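PDB 6FF6: BRIC1 from Synthetic construct, which has no known natural function but was computationally designed as a repeat protein that folds into a novel, corrugated architecture of packed helices. Local coordinates for residues K213-M216 with Q217-L220; S125-Q128 with A129-M133; D36-Q39 with H40-L44. One frame throughout, in Å; residues are numbered along the deposited sequence.

Contact 1: K213-M216 with Q217-L220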
ATOM      1  N   LYS A 213      -2.205  23.486 -18.911  1.00 94.18           N
ATOM      2  CA  LYS A 213      -1.702  23.404 -17.531  1.00 93.49           C
ATOM      3  C   LYS A 213      -2.680  24.091 -16.562  1.00 96.74           C
ATOM      4  O   LYS A 213      -3.073  23.496 -15.575  1.00 94.40           O
ATOM      5  CB  LYS A 213      -0.256  23.961 -17.407  1.00 97.22           C
ATOM      6  CG  LYS A 213       0.380  23.902 -15.999  1.00105.14           C
ATOM      7  CD  LYS A 213       0.067  25.172 -15.159  1.00118.11           C
ATOM      8  CE  LYS A 213       0.166  24.970 -13.654  1.00129.65           C
ATOM      9  NZ  LYS A 213      -0.497  26.072 -12.891  1.00134.13           N
ATOM     10  N   ASP A 214      -3.079  25.322 -16.862  1.00 97.52           N
ATOM     11  CA  ASP A 214      -4.015  26.097 -16.035  1.00 98.73           C
ATOM     12  C   ASP A 214      -5.349  25.361 -15.829  1.00100.59           C
ATOM     13  O   ASP A 214      -5.870  25.301 -14.693  1.00 99.18           O
ATOM     14  CB  ASP A 214      -4.222  27.511 -16.624  1.00103.09           C
ATOM     15  CG  ASP A 214      -2.963  28.387 -16.652  1.00126.49           C
ATOM     16  OD1 ASP A 214      -2.002  28.089 -15.900  1.00130.05           O
ATOM     17  OD2 ASP A 214      -2.945  29.380 -17.412  1.00139.63           O
ATOM     18  N   ILE A 215      -5.881  24.776 -16.934  1.00 94.76           N
ATOM     19  CA  ILE A 215      -7.130  24.012 -16.924  1.00 91.61           C
ATOM     20  C   ILE A 215      -6.956  22.766 -16.043  1.00 94.72           C
ATOM     21  O   ILE A 215      -7.856  22.446 -15.257  1.00 95.82           O
ATOM     22  CB  ILE A 215      -7.585  23.621 -18.366  1.00 92.93           C
ATOM     23  CG1 ILE A 215      -7.891  24.851 -19.274  1.00 94.36           C
ATOM     24  CG2 ILE A 215      -8.761  22.634 -18.344  1.00 89.87           C
ATOM     25  CD1 ILE A 215      -8.958  25.845 -18.817  1.00 99.46           C
ATOM     26  N   MET A 216      -5.823  22.058 -16.192  1.00 88.71           N
ATOM     27  CA  MET A 216      -5.519  20.852 -15.417  1.00 88.01           C
ATOM     28  C   MET A 216      -5.423  21.155 -13.914  1.00 90.07           C
ATOM     29  O   MET A 216      -5.888  20.353 -13.106  1.00 90.22           O
ATOM     30  CB  MET A 216      -4.247  20.174 -15.932  1.00 91.17           C
ATOM     31  CG  MET A 216      -4.407  19.581 -17.324  1.00 95.83           C
ATOM     32  SD  MET A 216      -2.937  18.782 -18.050  1.00102.50           S
ATOM     33  CE  MET A 216      -1.706  19.877 -17.691  1.00100.40           C
ATOM     34  N   GLN A 217      -4.898  22.335 -13.554  1.00 85.23           N
ATOM     35  CA  GLN A 217      -4.816  22.811 -12.174  1.00 85.48           C
ATOM     36  C   GLN A 217      -6.219  23.056 -11.607  1.00 89.47           C
ATOM     37  O   GLN A 217      -6.507  22.666 -10.483  1.00 87.31           O
ATOM     38  CB  GLN A 217      -3.995  24.105 -12.089  1.00 88.02           C
ATOM     39  CG  GLN A 217      -3.696  24.521 -10.640  1.00113.73           C
ATOM     40  CD  GLN A 217      -2.865  23.500  -9.869  1.00122.90           C
ATOM     41  OE1 GLN A 217      -1.733  23.176 -10.248  1.00116.60           O
ATOM     42  NE2 GLN A 217      -3.409  22.979  -8.773  1.00108.80           N
ATOM     43  N   GLU A 218      -7.098  23.686 -12.403  1.00 88.69           N
ATOM     44  CA  GLU A 218      -8.500  23.932 -12.022  1.00 88.40           C
ATOM     45  C   GLU A 218      -9.233  22.598 -11.864  1.00 88.22           C
ATOM     46  O   GLU A 218     -10.056  22.462 -10.947  1.00 86.11           O
ATOM     47  CB  GLU A 218      -9.210  24.782 -13.067  1.00 90.37           C
ATOM     48  CG  GLU A 218      -8.717  26.215 -13.177  1.00113.42           C
ATOM     49  CD  GLU A 218      -9.330  27.017 -14.316  1.00151.65           C
ATOM     50  OE1 GLU A 218     -10.131  26.446 -15.096  1.00148.12           O
ATOM     51  OE2 GLU A 218      -9.002  28.223 -14.428  1.00152.90           O
ATOM     52  N   GLN A 219      -8.928  21.611 -12.762  1.00 83.56           N
ATOM     53  CA  GLN A 219      -9.530  20.268 -12.710  1.00 82.72           C
ATOM     54  C   GLN A 219      -9.074  19.601 -11.423  1.00 85.66           C
ATOM     55  O   GLN A 219      -9.910  19.128 -10.672  1.00 84.74           O
ATOM     56  CB  GLN A 219      -9.158  19.418 -13.942  1.00 82.57           C
ATOM     57  CG  GLN A 219      -9.899  19.803 -15.219  1.00 76.42           C
ATOM     58  CD  GLN A 219      -9.267  19.200 -16.444  1.00 86.79           C
ATOM     59  OE1 GLN A 219      -8.250  18.520 -16.380  1.00 90.55           O
ATOM     60  NE2 GLN A 219      -9.829  19.451 -17.595  1.00 77.38           N
ATOM     61  N   LEU A 220      -7.765  19.673 -11.126  1.00 84.21           N
ATOM     62  CA  LEU A 220      -7.179  19.161  -9.884  1.00 85.80           C
ATOM     63  C   LEU A 220      -7.826  19.811  -8.629  1.00 90.77           C
ATOM     64  O   LEU A 220      -8.303  19.098  -7.744  1.00 90.93           O
ATOM     65  CB  LEU A 220      -5.672  19.371  -9.914  1.00 86.68           C
ATOM     66  CG  LEU A 220      -4.905  18.688  -8.799  1.00 94.89           C
ATOM     67  CD1 LEU A 220      -4.955  17.148  -8.968  1.00 95.49           C
ATOM     68  CD2 LEU A 220      -3.484  19.306  -8.608  1.00 94.23           C
TER
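Ile215 lays its CG2 methyl against the amide end of Gln219, with CG2 3.4 Å from Gln219 NE2. Gln219 CG lies anti to its carbonyl carbon (chi1 -75°), which turns the chain back toward the preceding turn; the extended chain beyond CG carries the amide to Ile215. The amide oxygen lies beside Met216, with OE1 4.1 Å from Met216 CG. The polar partner of the nitrogen lies outside the pair: Gln219 NE2 is hydrogen-bonded to Thr183 OG1 on helix 178-196. At its other branch, Ile215 CD1 lies 3.9 Å from Glu218 OE1, a methyl in van der Waals contact with a carboxylate oxygen.

Lys213 and Gln217 run side by side. Lys213 is bent at chi2 (-89°), and its NZ ends 4.1 Å from Gln217 CB. The Gln217 amide turns to other partners: NE2 is hydrogen-bonded to OD1 of both Asp135 and Asp221.

Leu220 N to Met216 O is 2.8 Å. All four backbone bonds link residue i to residue i+4, as in an alpha helix. Met216 and Gln219 face helix 178-196, and Ile215 faces helix 231-247. The arrangement is that of successive turns of a helix packed within an antiparallel bundle, consistent with an Hpt-type domain.

Contact 2: S125-Q128 with A129-M133; sequences SFYQ and AFFDM
Tyr127 and Phe131 lie side by side and point the same way, one helical turn apart. Phe131 CE2 meets the Tyr127 ring at its edge, in the plane of that ring, with CE2 3.8 Å from Tyr127 CD2. The two rings do not stack here. Phe131 CD2 also sits close to the Tyr127 carbonyl oxygen, which approaches the phenylalanine ring obliquely. This follows from chi1 of Phe131 (-73°), which sets CG anti to the carbonyl carbon and folds the ring back over the preceding turn.

Gln128 comes to the Phe131 ring from its edge. Its NE2 is 3.9 Å from Phe131 CD2, and the amide plane is turned 57° from the ring plane. The bend at chi2 (42°) brings the amide round to this edge. Phe130 lies next round the helix; its CB is 3.4 Å from Tyr127 O, while its ring leads away.

The backbone positions these groups. Phe131 N donates to Tyr127 O over 2.8 Å, and Asp132 N to Gln128 O at 2.9 Å.

Farther out, Phe175 meets the Tyr127 ring edge-to-face and also touches the rings of Phe126 and Phe130. Leu220 packs on Phe130 and Phe131. Asp132 OD1 forms a salt bridge with Arg114 of the second subunit, where Met75 packs on Ala129.

The chemistry thus divides round the helix. Tyr127, Phe130 and Phe131 pack within their own subunit, whereas Phe126 also reaches Tyr118 of the second subunit. Asp132 instead gives the subunit interface a charged tie, and the pairing probably offsets part of the cost of placing a carboxylate beside Met115 of the second subunit.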
ATOM      1  N   SER A 125      -5.171  10.093   2.972  1.00128.19           N
ATOM      2  CA  SER A 125      -3.730  10.288   3.085  1.00126.55           C
ATOM      3  C   SER A 125      -3.183  10.064   1.678  1.00127.41           C
ATOM      4  O   SER A 125      -2.298  10.793   1.224  1.00125.21           O
ATOM      5  CB  SER A 125      -3.140   9.270   4.057  1.00132.84           C
ATOM      6  OG  SER A 125      -3.337   7.931   3.630  1.00142.15           O
ATOM      7  N   PHE A 126      -3.811   9.107   0.958  1.00123.47           N
ATOM      8  CA  PHE A 126      -3.504   8.742  -0.411  1.00120.53           C
ATOM      9  C   PHE A 126      -3.928   9.830  -1.419  1.00116.99           C
ATOM     10  O   PHE A 126      -3.178  10.111  -2.359  1.00114.35           O
ATOM     11  CB  PHE A 126      -4.084   7.348  -0.744  1.00125.09           C
ATOM     12  CG  PHE A 126      -3.630   6.827  -2.091  1.00126.51           C
ATOM     13  CD1 PHE A 126      -2.296   6.931  -2.487  1.00130.10           C
ATOM     14  CD2 PHE A 126      -4.541   6.275  -2.984  1.00128.68           C
ATOM     15  CE1 PHE A 126      -1.887   6.505  -3.758  1.00130.14           C
ATOM     16  CE2 PHE A 126      -4.127   5.833  -4.247  1.00130.54           C
ATOM     17  CZ  PHE A 126      -2.804   5.954  -4.625  1.00128.44           C
ATOM     18  N   TYR A 127      -5.100  10.463  -1.204  1.00111.03           N
ATOM     19  CA  TYR A 127      -5.603  11.537  -2.063  1.00107.13           C
ATOM     20  C   TYR A 127      -4.740  12.761  -1.911  1.00108.24           C
ATOM     21  O   TYR A 127      -4.384  13.378  -2.907  1.00106.59           O
ATOM     22  CB  TYR A 127      -7.052  11.906  -1.697  1.00109.86           C
ATOM     23  CG  TYR A 127      -8.125  11.199  -2.493  1.00112.61           C
ATOM     24  CD1 TYR A 127      -8.358   9.838  -2.330  1.00117.91           C
ATOM     25  CD2 TYR A 127      -8.962  11.905  -3.356  1.00111.45           C
ATOM     26  CE1 TYR A 127      -9.371   9.186  -3.042  1.00121.84           C
ATOM     27  CE2 TYR A 127      -9.974  11.264  -4.076  1.00112.23           C
ATOM     28  CZ  TYR A 127     -10.182   9.904  -3.908  1.00124.37           C
ATOM     29  OH  TYR A 127     -11.198   9.250  -4.573  1.00127.11           O
ATOM     30  N   GLN A 128      -4.392  13.104  -0.664  1.00105.54           N
ATOM     31  CA  GLN A 128      -3.583  14.256  -0.313  1.00104.32           C
ATOM     32  C   GLN A 128      -2.172  14.199  -0.880  1.00106.50           C
ATOM     33  O   GLN A 128      -1.698  15.215  -1.410  1.00104.81           O
ATOM     34  CB  GLN A 128      -3.591  14.469   1.191  1.00108.69           C
ATOM     35  CG  GLN A 128      -4.451  15.665   1.627  1.00133.68           C
ATOM     36  CD  GLN A 128      -5.791  15.829   0.935  1.00156.10           C
ATOM     37  OE1 GLN A 128      -6.634  14.926   0.916  1.00155.72           O
ATOM     38  NE2 GLN A 128      -6.019  17.004   0.363  1.00145.97           N
ATOM     39  N   ALA A 129      -1.537  13.012  -0.828  1.00102.07           N
ATOM     40  CA  ALA A 129      -0.220  12.775  -1.402  1.00100.05           C
ATOM     41  C   ALA A 129      -0.301  13.012  -2.896  1.00102.07           C
ATOM     42  O   ALA A 129       0.535  13.726  -3.431  1.00102.45           O
ATOM     43  CB  ALA A 129       0.241  11.360  -1.099  1.00103.30           C
ATOM     44  N   PHE A 130      -1.369  12.540  -3.549  1.00 99.02           N
ATOM     45  CA  PHE A 130      -1.575  12.773  -4.977  1.00 95.66           C
ATOM     46  C   PHE A 130      -1.745  14.241  -5.280  1.00 97.46           C
ATOM     47  O   PHE A 130      -1.082  14.740  -6.184  1.00 96.19           O
ATOM     48  CB  PHE A 130      -2.769  11.952  -5.519  1.00 96.69           C
ATOM     49  CG  PHE A 130      -3.262  12.420  -6.878  1.00 95.44           C
ATOM     50  CD1 PHE A 130      -2.481  12.260  -8.018  1.00 97.50           C
ATOM     51  CD2 PHE A 130      -4.477  13.088  -7.003  1.00 95.31           C
ATOM     52  CE1 PHE A 130      -2.905  12.774  -9.251  1.00 96.40           C
ATOM     53  CE2 PHE A 130      -4.891  13.603  -8.232  1.00 95.24           C
ATOM     54  CZ  PHE A 130      -4.121  13.417  -9.354  1.00 93.13           C
ATOM     55  N   PHE A 131      -2.654  14.926  -4.557  1.00 95.24           N
ATOM     56  CA  PHE A 131      -2.939  16.351  -4.780  1.00 94.24           C
ATOM     57  C   PHE A 131      -1.646  17.201  -4.676  1.00100.16           C
ATOM     58  O   PHE A 131      -1.300  17.923  -5.596  1.00 97.79           O
ATOM     59  CB  PHE A 131      -4.092  16.848  -3.862  1.00 96.80           C
ATOM     60  CG  PHE A 131      -5.469  16.344  -4.265  1.00 97.77           C
ATOM     61  CD1 PHE A 131      -5.870  16.349  -5.602  1.00 98.65           C
ATOM     62  CD2 PHE A 131      -6.376  15.903  -3.309  1.00101.24           C
ATOM     63  CE1 PHE A 131      -7.144  15.873  -5.980  1.00 99.33           C
ATOM     64  CE2 PHE A 131      -7.638  15.422  -3.689  1.00104.13           C
ATOM     65  CZ  PHE A 131      -8.015  15.410  -5.024  1.00 99.81           C
ATOM     66  N   ASP A 132      -0.892  17.012  -3.599  1.00100.83           N
ATOM     67  CA  ASP A 132       0.397  17.647  -3.359  1.00101.48           C
ATOM     68  C   ASP A 132       1.405  17.324  -4.493  1.00104.00           C
ATOM     69  O   ASP A 132       2.012  18.248  -5.035  1.00103.25           O
ATOM     70  CB  ASP A 132       0.900  17.206  -1.967  1.00105.66           C
ATOM     71  CG  ASP A 132       2.384  17.307  -1.677  1.00117.64           C
ATOM     72  OD1 ASP A 132       3.037  18.241  -2.201  1.00120.81           O
ATOM     73  OD2 ASP A 132       2.888  16.467  -0.913  1.00121.30           O
ATOM     74  N   MET A 133       1.585  16.031  -4.831  1.00 99.38           N
ATOM     75  CA  MET A 133       2.472  15.602  -5.916  1.00 98.31           C
ATOM     76  C   MET A 133       2.104  16.266  -7.258  1.00 98.87           C
ATOM     77  O   MET A 133       2.976  16.872  -7.894  1.00 97.22           O
ATOM     78  CB  MET A 133       2.455  14.071  -6.066  1.00101.84           C
ATOM     79  CG  MET A 133       3.226  13.588  -7.292  1.00105.41           C
ATOM     80  SD  MET A 133       4.408  12.250  -6.989  1.00113.23           S
ATOM     81  CE  MET A 133       5.253  12.871  -5.724  1.00111.11           C
TER

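Contact 3: D36-Q39 with H40-L44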
ATOM      1  N   ASP A  36     -23.085 -14.495  -1.699  1.00 94.26           N
ATOM      2  CA  ASP A  36     -23.373 -15.893  -1.967  1.00 95.92           C
ATOM      3  C   ASP A  36     -22.928 -16.755  -0.810  1.00 97.25           C
ATOM      4  O   ASP A  36     -23.720 -17.559  -0.322  1.00 97.12           O
ATOM      5  CB  ASP A  36     -22.683 -16.338  -3.259  1.00100.49           C
ATOM      6  CG  ASP A  36     -23.351 -15.825  -4.536  1.00127.18           C
ATOM      7  OD1 ASP A  36     -24.480 -15.242  -4.442  1.00129.88           O
ATOM      8  OD2 ASP A  36     -22.756 -16.003  -5.629  1.00140.27           O
ATOM      9  N   MET A  37     -21.678 -16.547  -0.338  1.00 91.72           N
ATOM     10  CA  MET A  37     -21.078 -17.228   0.807  1.00 89.64           C
ATOM     11  C   MET A  37     -21.954 -17.106   2.023  1.00 91.30           C
ATOM     12  O   MET A  37     -22.176 -18.107   2.708  1.00 91.47           O
ATOM     13  CB  MET A  37     -19.735 -16.596   1.145  1.00 91.04           C
ATOM     14  CG  MET A  37     -18.585 -17.205   0.434  1.00 96.11           C
ATOM     15  SD  MET A  37     -17.038 -16.823   1.270  1.00100.52           S
ATOM     16  CE  MET A  37     -17.493 -17.188   2.933  1.00 96.47           C
ATOM     17  N   GLU A  38     -22.437 -15.873   2.296  1.00 86.55           N
ATOM     18  CA  GLU A  38     -23.316 -15.560   3.424  1.00 87.59           C
ATOM     19  C   GLU A  38     -24.603 -16.435   3.404  1.00 93.05           C
ATOM     20  O   GLU A  38     -24.984 -17.018   4.426  1.00 93.00           O
ATOM     21  CB  GLU A  38     -23.677 -14.064   3.372  1.00 90.55           C
ATOM     22  CG  GLU A  38     -24.744 -13.633   4.367  1.00105.42           C
ATOM     23  CD  GLU A  38     -24.275 -13.156   5.724  1.00125.11           C
ATOM     24  OE1 GLU A  38     -23.235 -12.464   5.800  1.00111.63           O
ATOM     25  OE2 GLU A  38     -24.977 -13.455   6.716  1.00127.28           O
ATOM     26  N   GLN A  39     -25.254 -16.516   2.238  1.00 89.76           N
ATOM     27  CA  GLN A  39     -26.461 -17.293   2.104  1.00 92.32           C
ATOM     28  C   GLN A  39     -26.194 -18.788   2.285  1.00 94.97           C
ATOM     29  O   GLN A  39     -26.966 -19.457   2.977  1.00 96.01           O
ATOM     30  CB  GLN A  39     -27.158 -16.991   0.775  1.00 97.18           C
ATOM     31  CG  GLN A  39     -28.563 -17.614   0.665  1.00119.51           C
ATOM     32  CD  GLN A  39     -29.603 -17.023   1.609  1.00130.82           C
ATOM     33  OE1 GLN A  39     -29.900 -15.824   1.567  1.00131.42           O
ATOM     34  NE2 GLN A  39     -30.204 -17.854   2.462  1.00105.00           N
ATOM     35  N   HIS A  40     -25.103 -19.307   1.684  1.00 88.75           N
ATOM     36  CA  HIS A  40     -24.733 -20.720   1.813  1.00 87.65           C
ATOM     37  C   HIS A  40     -24.379 -21.057   3.259  1.00 88.49           C
ATOM     38  O   HIS A  40     -24.748 -22.109   3.726  1.00 91.58           O
ATOM     39  CB  HIS A  40     -23.560 -21.099   0.891  1.00 86.79           C
ATOM     40  CG  HIS A  40     -23.839 -20.964  -0.566  1.00 93.22           C
ATOM     41  ND1 HIS A  40     -24.983 -21.527  -1.156  1.00 99.49           N
ATOM     42  CD2 HIS A  40     -23.115 -20.346  -1.525  1.00 94.48           C
ATOM     43  CE1 HIS A  40     -24.909 -21.228  -2.442  1.00100.41           C
ATOM     44  NE2 HIS A  40     -23.806 -20.513  -2.714  1.00 98.33           N
ATOM     45  N   LEU A  41     -23.685 -20.175   3.962  1.00 80.69           N
ATOM     46  CA  LEU A  41     -23.342 -20.407   5.359  1.00 79.81           C
ATOM     47  C   LEU A  41     -24.596 -20.496   6.214  1.00 87.90           C
ATOM     48  O   LEU A  41     -24.687 -21.339   7.104  1.00 88.36           O
ATOM     49  CB  LEU A  41     -22.431 -19.298   5.887  1.00 76.74           C
ATOM     50  CG  LEU A  41     -20.965 -19.412   5.525  1.00 77.76           C
ATOM     51  CD1 LEU A  41     -20.242 -18.090   5.756  1.00 75.05           C
ATOM     52  CD2 LEU A  41     -20.300 -20.575   6.252  1.00 77.19           C
ATOM     53  N   LEU A  42     -25.569 -19.633   5.911  1.00 86.80           N
ATOM     54  CA  LEU A  42     -26.834 -19.569   6.604  1.00 89.28           C
ATOM     55  C   LEU A  42     -27.668 -20.780   6.325  1.00 92.91           C
ATOM     56  O   LEU A  42     -28.470 -21.168   7.172  1.00 93.77           O
ATOM     57  CB  LEU A  42     -27.585 -18.288   6.218  1.00 90.94           C
ATOM     58  CG  LEU A  42     -26.990 -16.981   6.732  1.00 92.49           C
ATOM     59  CD1 LEU A  42     -27.734 -15.832   6.167  1.00 93.84           C
ATOM     60  CD2 LEU A  42     -27.009 -16.917   8.253  1.00 95.35           C
ATOM     61  N   ASP A  43     -27.469 -21.399   5.156  1.00 90.95           N
ATOM     62  CA  ASP A  43     -28.218 -22.599   4.758  1.00 94.84           C
ATOM     63  C   ASP A  43     -27.593 -23.916   5.193  1.00101.39           C
ATOM     64  O   ASP A  43     -28.137 -24.972   4.861  1.00107.46           O
ATOM     65  CB  ASP A  43     -28.484 -22.617   3.246  1.00 97.89           C
ATOM     66  CG  ASP A  43     -29.372 -21.502   2.739  1.00110.44           C
ATOM     67  OD1 ASP A  43     -30.220 -21.008   3.523  1.00113.26           O
ATOM     68  OD2 ASP A  43     -29.222 -21.121   1.561  1.00117.19           O
ATOM     69  N   LEU A  44     -26.489 -23.874   5.936  1.00 95.57           N
ATOM     70  CA  LEU A  44     -25.805 -25.056   6.441  1.00 96.69           C
ATOM     71  C   LEU A  44     -26.613 -25.693   7.546  1.00110.75           C
ATOM     72  O   LEU A  44     -27.160 -24.964   8.391  1.00112.69           O
ATOM     73  CB  LEU A  44     -24.423 -24.694   7.000  1.00 92.63           C
ATOM     74  CG  LEU A  44     -23.324 -24.460   5.990  1.00 93.27           C
ATOM     75  CD1 LEU A  44     -22.147 -23.813   6.648  1.00 90.45           C
ATOM     76  CD2 LEU A  44     -22.887 -25.774   5.345  1.00 96.50           C
TER
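Met37 O accepts the shortest polar bond between the two segments, from Leu41 N at 2.9 Å. The side chains of the same pair run alongside one another, and Met37 CE meets Leu41 CD1 at 4.0 Å. Met37 is bent at chi3 (47°), which brings its methyl toward the leucine. Both pack on Met83 of helix 74-92 and on Lys109 of helix 99-121.

Glu38 and Leu42 pass at a slant on a more open side. Glu38 OE2 lies 3.7 Å from Leu42 CD1, while OE1 forms a salt bridge with Lys109. His40 is folded back over the Asp36 carbonyl, which its ring meets obliquely.

At the helix end, Gln39 reaches forward to Asp43. The amide and carboxylate planes are 36° apart. Gln39 NE2 donates to Asp43 OD1 in a weak bond of 3.3 Å. The backbone bond from Asp43 N to Gln39 O, 3.0 Å long, is also weak. An alanine at Asp43 removes the carboxylate, and Gln39 NE2 would probably lose this acceptor, leaving the amide freer to turn.

Bonding thus passes from a sound backbone bond at Leu42 N to weak backbone and side-chain bonds at Asp43, while Met37 and Leu41 pack the inner face.

Each of the three contacts is confined to one helix, so none closes a long loop, and along the chain they follow in series without nesting or crossing. Contact 3 comes first, at the C-terminal end of helix 23-42 in the first Hpt-like region, and packs that helix on helices 51-71, 74-92 and 99-121. Contact 2 opens helix 125-146 in the second such region and also reaches the second subunit; contact 1 lies later, within helix 203-224. Contacts 1 and 2 touch: Leu220 CD1 is 3.6 Å from Phe131 CD1, which joins the two helices. Contact 3 lies on the opposite side of the chain's centre, its nearest atoms about 27 Å from those of contact 2.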